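Local coordinates for protein putative immunoglobulin A1 protease (Bacteroides ovatus, PDB 3N6Z) that is of unknown function but may be an immunoglobulin A1 protease, its chain coiled into a solenoid of short, mostly parallel beta-strands, at residues A269-V283 with C299-E311. Sequence-based numbering, arbitrary orientation.
Sequences AAWSNLTGVDASSTV and CYACESIVLKVNE
L274 to G276 and L307 to V309 run parallel as neighbouring strands of successive coils of a beta-solenoid, joined by alternating backbone hydrogen bonds such as K308 N to L274 O (2.9 Å). In a separate ladder A270 N donates to Y300 O and A270 O accepts from C302 N; the register then shifts by two residues, taken up by the longer C302 to V306 connection with its type I turn. Between the ladders N273, with CG beside its own backbone N (chi1 -64°), accepts V306 N on OD1 at 2.8 Å, the donor tilted 26° from the carbonyl plane, while L274 N donates to V306 O. A water bridges T275 OG1 and V306 O.

Apolar side chains fill the inner face. L274 and L307 lie side by side, CD1 to CD1 4.0 Å, while V283, from strand 282-284 in another sheet, slides past L307 (CG1 to CG 3.5 Å) and sets CG2 against V309 CG2. Glycine suits position 276, where a CB would strike S281 CB. The small methyls of A270 and A301 adjoin, CB to CB 4.2 Å. I305 CB, CG2 and CD1 crowd S272 O (CB 3.3 Å), a buried carbonyl without a polar partner.

C302 lays CB over one face of the W271 indole, 3.7 Å from the five-membered ring's centroid, with SG oblique to it. A serine in place of W271 would probably leave C302 CB without its aromatic face and open a gap beside L337.

Beyond the pair, strands 237-239 and 243-245 continue the stack on the 269-276 side, strand 330-332 follows 299-302, and helix 334-344 packs L337 against W271, Y300 and C302.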
ATOM      1  N   ALA A 269     -11.863  -6.631   3.525  1.00  8.61           N
ATOM      2  CA  ALA A 269     -12.827  -6.976   2.484  1.00  9.62           C
ATOM      3  C   ALA A 269     -12.280  -6.762   1.068  1.00  8.71           C
ATOM      4  O   ALA A 269     -11.596  -5.758   0.779  1.00 10.10           O
ATOM      5  CB  ALA A 269     -14.118  -6.141   2.644  1.00 11.43           C
ATOM      6  N   ALA A 270     -12.620  -7.687   0.178  1.00  9.37           N
ATOM      7  CA  ALA A 270     -12.290  -7.597  -1.238  1.00  8.86           C
ATOM      8  C   ALA A 270     -13.503  -7.102  -2.007  1.00  9.38           C
ATOM      9  O   ALA A 270     -14.590  -7.695  -1.911  1.00 11.78           O
ATOM     10  CB  ALA A 270     -11.828  -8.975  -1.780  1.00  9.18           C
ATOM     11  N   TRP A 271     -13.309  -6.059  -2.786  1.00  9.41           N
ATOM     12  CA  TRP A 271     -14.361  -5.499  -3.621  1.00  8.54           C
ATOM     13  C   TRP A 271     -13.845  -5.190  -5.013  1.00  9.85           C
ATOM     14  O   TRP A 271     -14.417  -4.362  -5.740  1.00 11.20           O
ATOM     15  CB  TRP A 271     -14.982  -4.284  -2.912  1.00  9.76           C
ATOM     16  CG  TRP A 271     -16.383  -3.948  -3.207  1.00 11.11           C
ATOM     17  CD1 TRP A 271     -17.087  -4.204  -4.348  1.00 10.32           C
ATOM     18  CD2 TRP A 271     -17.254  -3.204  -2.352  1.00 10.07           C
ATOM     19  NE1 TRP A 271     -18.374  -3.717  -4.220  1.00 11.94           N
ATOM     20  CE2 TRP A 271     -18.494  -3.088  -3.014  1.00 12.00           C
ATOM     21  CE3 TRP A 271     -17.111  -2.646  -1.084  1.00 10.71           C
ATOM     22  CZ2 TRP A 271     -19.589  -2.397  -2.447  1.00 13.19           C
ATOM     23  CZ3 TRP A 271     -18.179  -1.978  -0.519  1.00 13.54           C
ATOM     24  CH2 TRP A 271     -19.403  -1.854  -1.205  1.00 13.79           C
ATOM     25  N   SER A 272     -12.812  -5.922  -5.439  1.00 10.37           N
ATOM     26  CA  SER A 272     -12.182  -5.770  -6.749  1.00  9.73           C
ATOM     27  C   SER A 272     -12.518  -6.947  -7.662  1.00 10.35           C
ATOM     28  O   SER A 272     -12.568  -8.090  -7.215  1.00 10.51           O
ATOM     29  CB  SER A 272     -10.658  -5.730  -6.589  1.00 10.83           C
ATOM     30  OG  SER A 272     -10.256  -4.631  -5.813  1.00 10.91           O
ATOM     31  N   ASN A 273     -12.649  -6.684  -8.964  1.00 10.23           N
ATOM     32  CA  ASN A 273     -12.599  -7.746  -9.960  1.00 10.02           C
ATOM     33  C   ASN A 273     -11.152  -8.242 -10.106  1.00 10.37           C
ATOM     34  O   ASN A 273     -10.216  -7.427 -10.100  1.00 11.79           O
ATOM     35  CB  ASN A 273     -13.113  -7.232 -11.302  1.00 11.61           C
ATOM     36  CG  ASN A 273     -14.573  -6.825 -11.248  1.00 14.58           C
ATOM     37  OD1 ASN A 273     -15.373  -7.468 -10.565  1.00 14.83           O
ATOM     38  ND2 ASN A 273     -14.937  -5.773 -11.987  1.00 18.56           N
ATOM     39  N   LEU A 274     -10.987  -9.566 -10.192  1.00  9.94           N
ATOM     40  CA  LEU A 274      -9.687 -10.222 -10.091  1.00  9.40           C
ATOM     41  C   LEU A 274      -9.483 -11.100 -11.312  1.00 10.70           C
ATOM     42  O   LEU A 274     -10.343 -11.950 -11.620  1.00 11.94           O
ATOM     43  CB  LEU A 274      -9.620 -11.080  -8.829  1.00 10.44           C
ATOM     44  CG  LEU A 274     -10.027 -10.443  -7.507  1.00 10.06           C
ATOM     45  CD1 LEU A 274      -9.897 -11.465  -6.371  1.00 12.81           C
ATOM     46  CD2 LEU A 274      -9.126  -9.235  -7.194  1.00  9.57           C
ATOM     47  N   THR A 275      -8.347 -10.900 -11.988  1.00  9.95           N
ATOM     48  CA  THR A 275      -8.047 -11.571 -13.248  1.00 11.14           C
ATOM     49  C   THR A 275      -6.638 -12.143 -13.293  1.00 11.11           C
ATOM     50  O   THR A 275      -5.664 -11.415 -13.169  1.00 11.91           O
ATOM     51  CB  THR A 275      -8.249 -10.616 -14.427  1.00 11.61           C
ATOM     52  OG1 THR A 275      -9.561 -10.059 -14.363  1.00 11.56           O
ATOM     53  CG2 THR A 275      -7.998 -11.325 -15.772  1.00 13.49           C
ATOM     54  N   GLY A 276      -6.530 -13.461 -13.459  1.00 11.08           N
ATOM     55  CA  GLY A 276      -5.260 -14.123 -13.788  1.00 10.89           C
ATOM     56  C   GLY A 276      -5.315 -14.438 -15.263  1.00 12.82           C
ATOM     57  O   GLY A 276      -6.202 -15.161 -15.696  1.00 14.91           O
ATOM     58  N   VAL A 277      -4.376 -13.903 -16.047  1.00 12.43           N
ATOM     59  CA  VAL A 277      -4.434 -14.073 -17.501  1.00 13.72           C
ATOM     60  C   VAL A 277      -4.066 -15.500 -17.921  1.00 14.12           C
ATOM     61  O   VAL A 277      -4.863 -16.173 -18.575  1.00 16.15           O
ATOM     62  CB  VAL A 277      -3.591 -13.020 -18.223  1.00 13.76           C
ATOM     63  CG1 VAL A 277      -3.670 -13.253 -19.740  1.00 15.90           C
ATOM     64  CG2 VAL A 277      -4.092 -11.614 -17.863  1.00 16.59           C
ATOM     65  N   ASP A 278      -2.890 -15.964 -17.535  1.00 13.84           N
ATOM     66  CA  ASP A 278      -2.466 -17.323 -17.852  1.00 12.70           C
ATOM     67  C   ASP A 278      -3.300 -18.352 -17.101  1.00 13.48           C
ATOM     68  O   ASP A 278      -3.661 -18.141 -15.946  1.00 13.87           O
ATOM     69  CB  ASP A 278      -1.004 -17.505 -17.494  1.00 13.64           C
ATOM     70  CG  ASP A 278      -0.386 -18.708 -18.126  1.00 14.41           C
ATOM     71  OD1 ASP A 278      -0.422 -19.806 -17.526  1.00 15.86           O
ATOM     72  OD2 ASP A 278       0.205 -18.547 -19.208  1.00 20.99           O
ATOM     73  N   ALA A 279      -3.547 -19.495 -17.745  1.00 15.01           N
ATOM     74  CA  ALA A 279      -4.291 -20.604 -17.130  1.00 14.41           C
ATOM     75  C   ALA A 279      -3.666 -21.155 -15.842  1.00 15.68           C
ATOM     76  O   ALA A 279      -4.371 -21.747 -15.031  1.00 16.29           O
ATOM     77  CB  ALA A 279      -4.426 -21.737 -18.133  1.00 16.63           C
ATOM     78  N   SER A 280      -2.359 -20.972 -15.649  1.00 13.77           N
ATOM     79  CA  SER A 280      -1.655 -21.450 -14.463  1.00 13.81           C
ATOM     80  C   SER A 280      -1.842 -20.508 -13.277  1.00 13.16           C
ATOM     81  O   SER A 280      -1.326 -20.787 -12.189  1.00 14.24           O
ATOM     82  CB  SER A 280      -0.168 -21.596 -14.753  1.00 15.16           C
ATOM     83  OG  SER A 280       0.417 -20.331 -14.975  1.00 16.58           O
ATOM     84  N   SER A 281      -2.516 -19.376 -13.495  1.00 12.03           N
ATOM     85  CA  SER A 281      -2.757 -18.409 -12.428  1.00 12.35           C
ATOM     86  C   SER A 281      -3.659 -18.965 -11.325  1.00 11.61           C
ATOM     87  O   SER A 281      -4.432 -19.899 -11.526  1.00 12.76           O
ATOM     88  CB  SER A 281      -3.373 -17.132 -12.995  1.00 11.36           C
ATOM     89  OG  SER A 281      -2.538 -16.510 -13.961  1.00 12.21           O
ATOM     90  N   THR A 282      -3.524 -18.378 -10.141  1.00 11.30           N
ATOM     91  CA  THR A 282      -4.410 -18.668  -9.009  1.00  9.29           C
ATOM     92  C   THR A 282      -5.051 -17.350  -8.583  1.00 10.23           C
ATOM     93  O   THR A 282      -4.384 -16.322  -8.504  1.00 12.57           O
ATOM     94  CB  THR A 282      -3.680 -19.370  -7.852  1.00 11.18           C
ATOM     95  OG1 THR A 282      -2.571 -18.572  -7.427  1.00 12.61           O
ATOM     96  CG2 THR A 282      -3.182 -20.741  -8.303  1.00 12.39           C
ATOM     97  N   VAL A 283      -6.351 -17.394  -8.322  1.00  9.45           N
ATOM     98  CA  VAL A 283      -7.121 -16.233  -7.918  1.00  9.45           C
ATOM     99  C   VAL A 283      -7.883 -16.527  -6.648  1.00  9.47           C
ATOM    100  O   VAL A 283      -8.691 -17.463  -6.605  1.00 11.22           O
ATOM    101  CB  VAL A 283      -8.048 -15.777  -9.046  1.00 10.57           C
ATOM    102  CG1 VAL A 283      -8.919 -14.606  -8.581  1.00 14.77           C
ATOM    103  CG2 VAL A 283      -7.253 -15.425 -10.306  1.00 13.34           C
ATOM    104  N   CYS A 299     -13.023 -11.848   7.209  1.00  9.49           N
ATOM    105  CA  CYS A 299     -12.621 -11.474   5.862  1.00  9.23           C
ATOM    106  C   CYS A 299     -13.781 -11.713   4.908  1.00  7.77           C
ATOM    107  O   CYS A 299     -14.329 -12.844   4.852  1.00  9.13           O
ATOM    108  CB  CYS A 299     -11.406 -12.273   5.414  1.00  9.47           C
ATOM    109  SG  CYS A 299      -9.864 -11.814   6.296  1.00  9.37           S
ATOM    110  N   TYR A 300     -14.160 -10.671   4.165  1.00  8.41           N
ATOM    111  CA  TYR A 300     -15.338 -10.643   3.312  1.00  8.87           C
ATOM    112  C   TYR A 300     -14.989 -10.321   1.888  1.00  8.70           C
ATOM    113  O   TYR A 300     -13.913  -9.764   1.596  1.00  8.87           O
ATOM    114  CB  TYR A 300     -16.397  -9.641   3.859  1.00  8.87           C
ATOM    115  CG  TYR A 300     -16.658  -9.917   5.323  1.00  8.87           C
ATOM    116  CD1 TYR A 300     -17.362 -11.053   5.711  1.00  8.99           C
ATOM    117  CD2 TYR A 300     -16.126  -9.102   6.308  1.00  9.07           C
ATOM    118  CE1 TYR A 300     -17.503 -11.381   7.050  1.00  9.71           C
ATOM    119  CE2 TYR A 300     -16.252  -9.414   7.671  1.00  9.19           C
ATOM    120  CZ  TYR A 300     -16.963 -10.562   8.035  1.00  9.40           C
ATOM    121  OH  TYR A 300     -17.072 -10.895   9.349  1.00 10.06           O
ATOM    122  N   ALA A 301     -15.912 -10.618   0.988  1.00  9.28           N
ATOM    123  CA  ALA A 301     -15.787 -10.238  -0.407  1.00 10.30           C
ATOM    124  C   ALA A 301     -17.144  -9.859  -0.937  1.00  8.97           C
ATOM    125  O   ALA A 301     -18.151 -10.507  -0.619  1.00 10.48           O
ATOM    126  CB  ALA A 301     -15.180 -11.369  -1.269  1.00  9.74           C
ATOM    127  N   CYS A 302     -17.229  -8.818  -1.758  1.00 10.04           N
ATOM    128  CA  CYS A 302     -18.525  -8.500  -2.346  0.70 11.18           C
ATOM    129  C   CYS A 302     -18.965  -9.624  -3.275  1.00 10.95           C
ATOM    130  O   CYS A 302     -18.195 -10.150  -4.071  1.00 11.22           O
ATOM    131  CB  CYS A 302     -18.540  -7.180  -3.092  0.70 11.21           C
ATOM    132  SG  CYS A 302     -20.255  -6.591  -3.397  0.70 12.36           S
ATOM    133  N   GLU A 303     -20.247  -9.978  -3.155  1.00 10.57           N
ATOM    134  CA  GLU A 303     -20.847 -11.081  -3.900  1.00 12.28           C
ATOM    135  C   GLU A 303     -20.795 -10.850  -5.413  1.00 14.51           C
ATOM    136  O   GLU A 303     -20.872 -11.806  -6.179  1.00 18.27           O
ATOM    137  CB  GLU A 303     -22.299 -11.282  -3.447  1.00 14.57           C
ATOM    138  CG  GLU A 303     -23.213 -10.149  -3.822  1.00 17.41           C
ATOM    139  CD  GLU A 303     -24.590 -10.190  -3.173  1.00 21.11           C
ATOM    140  OE1 GLU A 303     -24.908 -11.213  -2.531  1.00 22.48           O
ATOM    141  OE2 GLU A 303     -25.341  -9.185  -3.370  1.00 20.77           O
ATOM    142  N   SER A 304     -20.651  -9.594  -5.836  1.00 14.38           N
ATOM    143  CA  SER A 304     -20.699  -9.269  -7.259  1.00 18.12           C
ATOM    144  C   SER A 304     -19.341  -9.131  -7.947  1.00 16.21           C
ATOM    145  O   SER A 304     -19.316  -8.859  -9.144  1.00 17.60           O
ATOM    146  CB  SER A 304     -21.487  -7.988  -7.447  1.00 20.77           C
ATOM    147  OG  SER A 304     -20.813  -6.892  -6.863  1.00 24.60           O
ATOM    148  N   ILE A 305     -18.229  -9.350  -7.223  1.00 13.36           N
ATOM    149  CA  ILE A 305     -16.934  -9.275  -7.908  1.00 12.88           C
ATOM    150  C   ILE A 305     -16.831 -10.420  -8.915  1.00 13.97           C
ATOM    151  O   ILE A 305     -17.412 -11.505  -8.728  1.00 15.54           O
ATOM    152  CB  ILE A 305     -15.715  -9.194  -6.945  1.00 12.87           C
ATOM    153  CG1 ILE A 305     -15.490 -10.491  -6.168  1.00 13.70           C
ATOM    154  CG2 ILE A 305     -15.851  -7.970  -6.030  1.00 13.14           C
ATOM    155  CD1 ILE A 305     -14.248 -10.432  -5.230  1.00 13.65           C
ATOM    156  N   VAL A 306     -16.070 -10.160  -9.980  1.00 13.77           N
ATOM    157  CA  VAL A 306     -15.866 -11.146 -11.057  1.00 15.14           C
ATOM    158  C   VAL A 306     -14.426 -11.664 -10.962  1.00 12.49           C
ATOM    159  O   VAL A 306     -13.476 -10.875 -10.944  1.00 11.99           O
ATOM    160  CB  VAL A 306     -16.140 -10.502 -12.431  1.00 15.48           C
ATOM    161  CG1 VAL A 306     -15.856 -11.479 -13.568  1.00 18.08           C
ATOM    162  CG2 VAL A 306     -17.587  -9.983 -12.495  1.00 20.57           C
ATOM    163  N   LEU A 307     -14.300 -12.988 -10.899  1.00 13.78           N
ATOM    164  CA  LEU A 307     -13.017 -13.688 -10.834  0.50 12.64           C
ATOM    165  C   LEU A 307     -12.862 -14.442 -12.158  1.00 13.44           C
ATOM    166  O   LEU A 307     -13.756 -15.184 -12.576  1.00 15.04           O
ATOM    167  CB  LEU A 307     -12.917 -14.658  -9.639  0.50 13.90           C
ATOM    168  CG  LEU A 307     -12.388 -14.131  -8.292  0.50 12.08           C
ATOM    169  CD1 LEU A 307     -13.292 -13.032  -7.732  0.50 14.02           C
ATOM    170  CD2 LEU A 307     -12.222 -15.295  -7.286  0.50 13.48           C
ATOM    171  N   LYS A 308     -11.703 -14.265 -12.787  1.00 12.61           N
ATOM    172  CA  LYS A 308     -11.389 -14.895 -14.076  1.00 13.06           C
ATOM    173  C   LYS A 308      -9.986 -15.463 -14.096  1.00 13.44           C
ATOM    174  O   LYS A 308      -9.043 -14.845 -13.592  1.00 12.96           O
ATOM    175  CB  LYS A 308     -11.554 -13.916 -15.239  1.00 14.52           C
ATOM    176  CG  LYS A 308     -12.991 -13.540 -15.549  1.00 20.73           C
ATOM    177  CD  LYS A 308     -13.076 -12.665 -16.772  1.00 25.81           C
ATOM    178  CE  LYS A 308     -14.517 -12.396 -17.171  1.00 28.69           C
ATOM    179  NZ  LYS A 308     -14.583 -11.579 -18.440  1.00 32.69           N
ATOM    180  N   VAL A 309      -9.856 -16.653 -14.684  1.00 14.17           N
ATOM    181  CA  VAL A 309      -8.569 -17.258 -14.994  1.00 14.31           C
ATOM    182  C   VAL A 309      -8.650 -17.693 -16.451  1.00 16.26           C
ATOM    183  O   VAL A 309      -9.568 -18.444 -16.822  1.00 17.19           O
ATOM    184  CB  VAL A 309      -8.225 -18.444 -14.077  1.00 15.68           C
ATOM    185  CG1 VAL A 309      -6.935 -19.175 -14.585  1.00 17.01           C
ATOM    186  CG2 VAL A 309      -8.025 -17.956 -12.655  1.00 16.96           C
ATOM    187  N   ASN A 310      -7.716 -17.231 -17.276  1.00 16.00           N
ATOM    188  CA  ASN A 310      -7.702 -17.576 -18.714  1.00 18.31           C
ATOM    189  C   ASN A 310      -9.049 -17.304 -19.385  1.00 20.57           C
ATOM    190  O   ASN A 310      -9.570 -18.143 -20.125  1.00 21.21           O
ATOM    191  CB  ASN A 310      -7.224 -19.018 -18.886  1.00 20.61           C
ATOM    192  CG  ASN A 310      -6.980 -19.391 -20.339  1.00 23.94           C
ATOM    193  OD1 ASN A 310      -6.635 -18.532 -21.169  1.00 25.36           O
ATOM    194  ND2 ASN A 310      -7.172 -20.659 -20.648  1.00 27.19           N
ATOM    195  N   GLU A 311      -9.602 -16.138 -19.064  1.00 21.83           N
ATOM    196  CA  GLU A 311     -10.890 -15.637 -19.589  1.00 25.60           C
ATOM    197  C   GLU A 311     -12.150 -16.406 -19.145  1.00 25.79           C
ATOM    198  O   GLU A 311     -13.253 -16.051 -19.545  1.00 31.14           O
ATOM    199  CB  GLU A 311     -10.831 -15.475 -21.125  1.00 28.56           C
ATOM    200  CG  GLU A 311      -9.700 -14.566 -21.572  1.00 35.17           C
ATOM    201  CD  GLU A 311      -9.669 -14.285 -23.072  1.00 43.04           C
ATOM    202  OE1 GLU A 311     -10.199 -15.099 -23.860  1.00 47.02           O
ATOM    203  OE2 GLU A 311      -9.093 -13.242 -23.462  1.00 48.15           O
TER
HETATM  204  O   HOH W   1     -12.334 -10.517 -13.539  1.00 15.59           O
HETATM  205  O   HOH W   2      -8.442 -14.163 -17.465  1.00 18.55           O
HETATM  206  O   HOH W   3      -5.525 -16.012 -21.166  1.00 35.16           O